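Local coordinates for porin (Acinetobacter baumannii AB307-0294, PDB 5DL7), which forms an outer-membrane beta-barrel of the OprD family that probably acts as a porin for small solutes, possibly including vanillate, at residues D35-P40 / F390-N395; Y41-A46 / T98-D103. All blocks are in the same frame, centred on the assembly; numbering follows the deposited sequence.

Interaction 1: residues D35-P40 / F390-N395. With CA (calcium ion), chain D.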
# COMPACT_ATOMS: atom_id res chain seq x y z
N ASP A 35 -9.39 16.12 -6.98
CA ASP A 35 -10.21 17.35 -7.16
C ASP A 35 -11.54 17.04 -6.65
O ASP A 35 -12.43 16.38 -7.26
CB ASP A 35 -10.23 17.70 -8.60
CG ASP A 35 -10.94 19.04 -8.82
OD1 ASP A 35 -11.74 19.44 -7.96
OD2 ASP A 35 -10.61 19.53 -9.93
N TYR A 36 -11.81 17.58 -5.45
CA TYR A 36 -13.08 17.40 -4.75
C TYR A 36 -14.22 17.93 -5.53
O TYR A 36 -14.16 19.07 -6.05
CB TYR A 36 -13.05 18.07 -3.39
CG TYR A 36 -11.93 17.72 -2.56
CD1 TYR A 36 -11.66 16.42 -2.17
CD2 TYR A 36 -11.02 18.75 -2.09
CE1 TYR A 36 -10.60 16.07 -1.30
CE2 TYR A 36 -9.98 18.45 -1.27
CZ TYR A 36 -9.73 17.07 -0.88
OH TYR A 36 -8.69 16.87 -0.05
N LYS A 37 -15.33 17.19 -5.63
CA LYS A 37 -16.54 17.66 -6.32
C LYS A 37 -17.24 18.83 -5.63
O LYS A 37 -17.73 19.71 -6.37
CB LYS A 37 -17.50 16.55 -6.64
CG LYS A 37 -16.74 15.60 -7.60
CD LYS A 37 -17.49 14.80 -8.69
CE LYS A 37 -18.04 13.47 -8.24
NZ LYS A 37 -19.34 13.34 -9.08
N LYS A 38 -17.29 18.85 -4.31
CA LYS A 38 -18.06 19.81 -3.54
C LYS A 38 -17.17 20.75 -2.75
O LYS A 38 -17.66 21.33 -1.80
CB LYS A 38 -18.98 19.06 -2.62
CG LYS A 38 -20.08 18.32 -3.45
CD LYS A 38 -21.13 17.71 -2.52
CE LYS A 38 -20.59 16.49 -1.66
NZ LYS A 38 -21.17 16.31 -0.22
N ASP A 39 -15.85 20.85 -3.03
CA ASP A 39 -14.93 21.88 -2.44
C ASP A 39 -15.18 22.11 -0.96
O ASP A 39 -15.61 23.21 -0.57
CB ASP A 39 -15.00 23.21 -3.23
CG ASP A 39 -14.58 23.01 -4.68
OD1 ASP A 39 -13.98 21.88 -5.00
OD2 ASP A 39 -14.76 24.00 -5.46
N PRO A 40 -14.84 21.11 -0.12
CA PRO A 40 -15.20 21.18 1.27
C PRO A 40 -14.23 22.25 1.77
O PRO A 40 -13.00 22.09 1.79
CB PRO A 40 -14.89 19.77 1.82
CG PRO A 40 -13.82 19.21 0.86
CD PRO A 40 -14.13 19.83 -0.46
N PHE A 390 -6.71 7.39 -13.21
CA PHE A 390 -7.89 8.28 -13.00
C PHE A 390 -8.97 7.54 -12.21
O PHE A 390 -9.29 6.41 -12.52
CB PHE A 390 -8.46 8.68 -14.32
CG PHE A 390 -7.53 9.30 -15.25
CD1 PHE A 390 -7.30 10.75 -15.18
CD2 PHE A 390 -6.84 8.54 -16.24
CE1 PHE A 390 -6.28 11.28 -16.10
CE2 PHE A 390 -5.88 9.12 -17.14
CZ PHE A 390 -5.67 10.48 -17.07
N SER A 391 -9.58 8.22 -11.27
CA SER A 391 -10.63 7.67 -10.44
C SER A 391 -11.79 8.73 -10.44
O SER A 391 -11.57 9.84 -10.05
CB SER A 391 -10.16 7.40 -9.09
OG SER A 391 -11.20 7.28 -8.12
N HIS A 392 -12.98 8.28 -10.76
CA HIS A 392 -14.17 9.09 -10.51
C HIS A 392 -14.82 8.36 -9.30
O HIS A 392 -15.37 7.27 -9.42
CB HIS A 392 -15.18 8.99 -11.74
CG HIS A 392 -16.55 9.66 -11.47
ND1 HIS A 392 -16.70 10.86 -10.84
CD2 HIS A 392 -17.84 9.21 -11.67
CE1 HIS A 392 -18.00 11.19 -10.76
NE2 HIS A 392 -18.70 10.18 -11.22
N TYR A 393 -14.84 9.09 -8.22
CA TYR A 393 -15.27 8.60 -6.91
C TYR A 393 -16.42 9.42 -6.38
O TYR A 393 -16.41 10.67 -6.37
CB TYR A 393 -14.06 8.65 -5.93
CG TYR A 393 -14.49 8.26 -4.53
CD1 TYR A 393 -14.81 6.98 -4.18
CD2 TYR A 393 -14.54 9.29 -3.56
CE1 TYR A 393 -15.24 6.70 -2.86
CE2 TYR A 393 -15.00 9.00 -2.26
CZ TYR A 393 -15.28 7.71 -1.93
OH TYR A 393 -15.78 7.42 -0.60
N ARG A 394 -17.48 8.71 -5.92
CA ARG A 394 -18.59 9.43 -5.30
C ARG A 394 -18.94 8.77 -3.98
O ARG A 394 -18.87 7.49 -3.84
CB ARG A 394 -19.78 9.29 -6.15
CG ARG A 394 -19.69 9.72 -7.63
CD ARG A 394 -21.05 9.45 -8.37
NE ARG A 394 -21.40 8.00 -8.44
CZ ARG A 394 -22.60 7.60 -8.79
NH1 ARG A 394 -22.96 6.36 -8.80
NH2 ARG A 394 -23.51 8.56 -9.16
N ASN A 395 -19.42 9.58 -3.05
CA ASN A 395 -20.07 8.99 -1.89
C ASN A 395 -21.17 9.91 -1.39
O ASN A 395 -21.25 11.08 -1.90
CB ASN A 395 -19.07 8.62 -0.73
CG ASN A 395 -18.51 9.80 0.01
OD1 ASN A 395 -19.21 10.81 0.27
ND2 ASN A 395 -17.25 9.73 0.34
CA CA D . -12.86 20.94 -6.78
O HOH W 1 -21.87 13.55 0.42
O HOH W 2 -14.17 20.59 -8.62

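Interaction 2: residues Y41-A46 / T98-D103. With CA (calcium ion), chain D; CA (calcium ion), chain C; CA (calcium ion), chain E.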
# COMPACT_ATOMS: atom_id res chain seq x y z
N TYR A 41 -14.82 23.38 2.13
CA TYR A 41 -14.04 24.53 2.54
C TYR A 41 -12.81 24.15 3.47
O TYR A 41 -13.00 23.39 4.43
CB TYR A 41 -14.98 25.47 3.28
CG TYR A 41 -14.32 26.77 3.66
CD1 TYR A 41 -14.35 27.87 2.78
CD2 TYR A 41 -13.65 26.89 4.90
CE1 TYR A 41 -13.76 29.05 3.14
CE2 TYR A 41 -13.05 28.08 5.27
CZ TYR A 41 -13.10 29.14 4.39
OH TYR A 41 -12.53 30.29 4.77
N PRO A 42 -11.59 24.67 3.24
CA PRO A 42 -11.30 25.78 2.29
C PRO A 42 -10.59 25.37 0.98
O PRO A 42 -10.05 26.24 0.33
CB PRO A 42 -10.36 26.64 3.09
CG PRO A 42 -9.58 25.62 3.87
CD PRO A 42 -10.47 24.44 4.17
N TYR A 43 -10.65 24.10 0.60
CA TYR A 43 -9.79 23.56 -0.43
C TYR A 43 -10.62 23.08 -1.60
O TYR A 43 -11.72 22.53 -1.37
CB TYR A 43 -8.97 22.35 0.12
CG TYR A 43 -7.94 22.79 1.15
CD1 TYR A 43 -7.06 23.80 0.84
CD2 TYR A 43 -7.93 22.26 2.43
CE1 TYR A 43 -6.19 24.29 1.79
CE2 TYR A 43 -7.06 22.73 3.42
CZ TYR A 43 -6.19 23.75 3.06
OH TYR A 43 -5.35 24.31 3.98
N THR A 44 -10.13 23.34 -2.82
CA THR A 44 -10.77 22.81 -4.02
C THR A 44 -10.30 21.45 -4.46
O THR A 44 -11.01 20.80 -5.25
CB THR A 44 -10.68 23.71 -5.18
OG1 THR A 44 -11.71 23.22 -6.14
CG2 THR A 44 -9.36 23.83 -5.68
N ALA A 45 -9.15 21.07 -3.94
CA ALA A 45 -8.48 19.82 -4.36
C ALA A 45 -7.32 19.57 -3.40
O ALA A 45 -6.90 20.52 -2.69
CB ALA A 45 -7.95 19.93 -5.79
N ALA A 46 -6.92 18.29 -3.27
CA ALA A 46 -5.62 17.90 -2.67
C ALA A 46 -4.68 17.76 -3.85
O ALA A 46 -5.01 16.99 -4.81
CB ALA A 46 -5.70 16.60 -1.92
N THR A 98 1.85 23.40 9.46
CA THR A 98 0.56 23.74 10.10
C THR A 98 -0.09 24.92 9.44
O THR A 98 -1.28 24.99 9.54
CB THR A 98 0.71 24.03 11.66
OG1 THR A 98 1.62 25.07 11.75
CG2 THR A 98 1.16 22.84 12.35
N ASP A 99 0.58 25.79 8.66
CA ASP A 99 -0.10 26.77 7.85
C ASP A 99 -0.48 26.34 6.41
O ASP A 99 -0.80 27.19 5.60
CB ASP A 99 0.64 28.10 7.80
CG ASP A 99 1.99 27.99 7.09
OD1 ASP A 99 2.38 26.87 6.68
OD2 ASP A 99 2.70 28.95 7.06
N ASN A 100 -0.22 25.08 6.10
CA ASN A 100 -0.52 24.44 4.81
C ASN A 100 0.59 24.61 3.77
O ASN A 100 0.42 24.10 2.63
CB ASN A 100 -1.86 24.87 4.21
CG ASN A 100 -2.49 23.73 3.42
OD1 ASN A 100 -2.62 22.67 3.94
ND2 ASN A 100 -2.81 23.97 2.19
N SER A 101 1.65 25.37 4.13
CA SER A 101 2.77 25.58 3.20
C SER A 101 3.49 24.19 3.11
O SER A 101 3.68 23.45 4.10
CB SER A 101 3.72 26.76 3.65
OG SER A 101 4.21 26.31 4.87
N ARG A 102 3.97 23.93 1.89
CA ARG A 102 4.85 22.74 1.70
C ARG A 102 6.28 23.06 2.10
O ARG A 102 6.76 24.10 1.68
CB ARG A 102 4.89 22.43 0.20
CG ARG A 102 3.69 21.54 -0.10
CD ARG A 102 2.29 22.07 0.20
NE ARG A 102 1.26 21.20 -0.44
CZ ARG A 102 -0.06 21.28 -0.21
NH1 ARG A 102 -0.56 22.13 0.69
NH2 ARG A 102 -0.95 20.53 -0.89
N ASP A 103 6.96 22.11 2.69
CA ASP A 103 8.37 22.12 2.57
C ASP A 103 8.81 21.81 1.12
O ASP A 103 8.32 20.85 0.59
CB ASP A 103 8.93 21.09 3.50
CG ASP A 103 8.76 21.47 5.05
OD1 ASP A 103 8.66 22.72 5.32
OD2 ASP A 103 8.72 20.56 5.86
CA CA D . -12.86 20.94 -6.78
CA CA C . 8.37 22.12 7.89
CA CA E . 7.11 26.09 0.27
O HOH W 3 7.32 20.10 8.42
O HOH W 2 -14.17 20.59 -8.62
O HOH W 4 7.90 26.64 2.24
O HOH W 5 5.14 25.65 -1.27

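Interaction 1: residues D35-P40 / F390-N395
Lys37 and His392 make the tight part of this contact, where an ammonium group meets a ring carbon rather than a ring nitrogen. The ammonium NZ of Lys37 comes in at the edge of the imidazole, close to the ring plane, and stops 3.0 Å from CE1 of His392, a short approach that is not a hydrogen bond. The ring's own polar partner is Asn407, bound at ND1. CG of Lys37 stands beside its backbone N (chi1 -62°), and bends further along the chain carry the tail over to His392, where the two side chains cross nearly at right angles. CE of Lys37 rests 3.7 Å from the carbonyl O of Tyr393, while NZ also has CG of Arg394 at 3.9 Å. The guanidinium of that arginine is engaged by Asp366.

The Lys38 side is looser and exposed: its NZ donates to a water at 2.9 Å, whose bond to Asn395 O is weak. At the base of the turn, a calcium ion is bound by Asp35 OD1 (2.2 Å), Tyr36 O and Asp39 OD1, with Thr44 and a water completing six ligand atoms. In the barrel wall, strand 406-418 lies between strands 22-36 and 384-395; the backbones of Asp35 and Lys37 bond to Asn407 and Ser405, and the Lys37 side chain reaches past that edge to strand 384-395.

Interaction 2: residues Y41-A46 / T98-D103
Tyr43 sets its ring beside its own backbone N (chi1 -69°) and points its hydroxyl at Asn100, whose first torsion of -148° lies away from the staggered positions and turns the amide to meet it. The two side chains come from opposite directions. Tyr43 OH ends 3.0 Å from CG of Asn100, with the ring and amide planes tilted by 27°. ND2 of Asn100 approaches the ring obliquely, 3.4 Å from CE1 of Tyr43. Hydroxyl and amide are close but poorly angled for a hydrogen bond; ND2 instead donates to the carbonyls of Asp86 and Tyr88, and this fixes the amide's rotation.

These are two loops at the rim of an OprD-type beta-barrel: residues 41-46 complete the turn from strand 22-36 into 46-58, and residues 98-103 lead into strand 105-117. Pro42, preceded by a cis peptide bond, lays CG over the centre of the Tyr43 ring, 3.8 Å above its plane. On the other side of the contact, Asp99 OD1 accepts from Ser101 N at 3.0 Å, forming an Asx turn, and takes a second bond from Ser101 OG. Arg102 NH1 closes back on the carbonyl O of Asn100 at 2.9 Å, while NE makes a salt bridge to Asp48 in strand 46-58. Two calcium ions are held farther along, one by Asp103 with Asn97, the other by Arg102 O with Asp104.

In the fold
Neither contact belongs to a hydrophobic core: interaction 1 is partly buried against the barrel wall, and interaction 2 is a surface meeting of two loops. They share one connection, because residues 35-40 and 41-46 follow each other in the turn between strands 22-36 and 46-58, and both supply ligands to the same calcium ion, with Asp39 OD1 and Thr44 OG1 only 2.9 Å apart. From that common centre the contacts reach opposite ways round the barrel, one across strand 406-418 to 384-395, the other toward the loop ahead of strand 105-117. A long lysine side chain does the reaching in the first, whereas a tyrosine and an amide tethered to backbone carbonyls meet in the second.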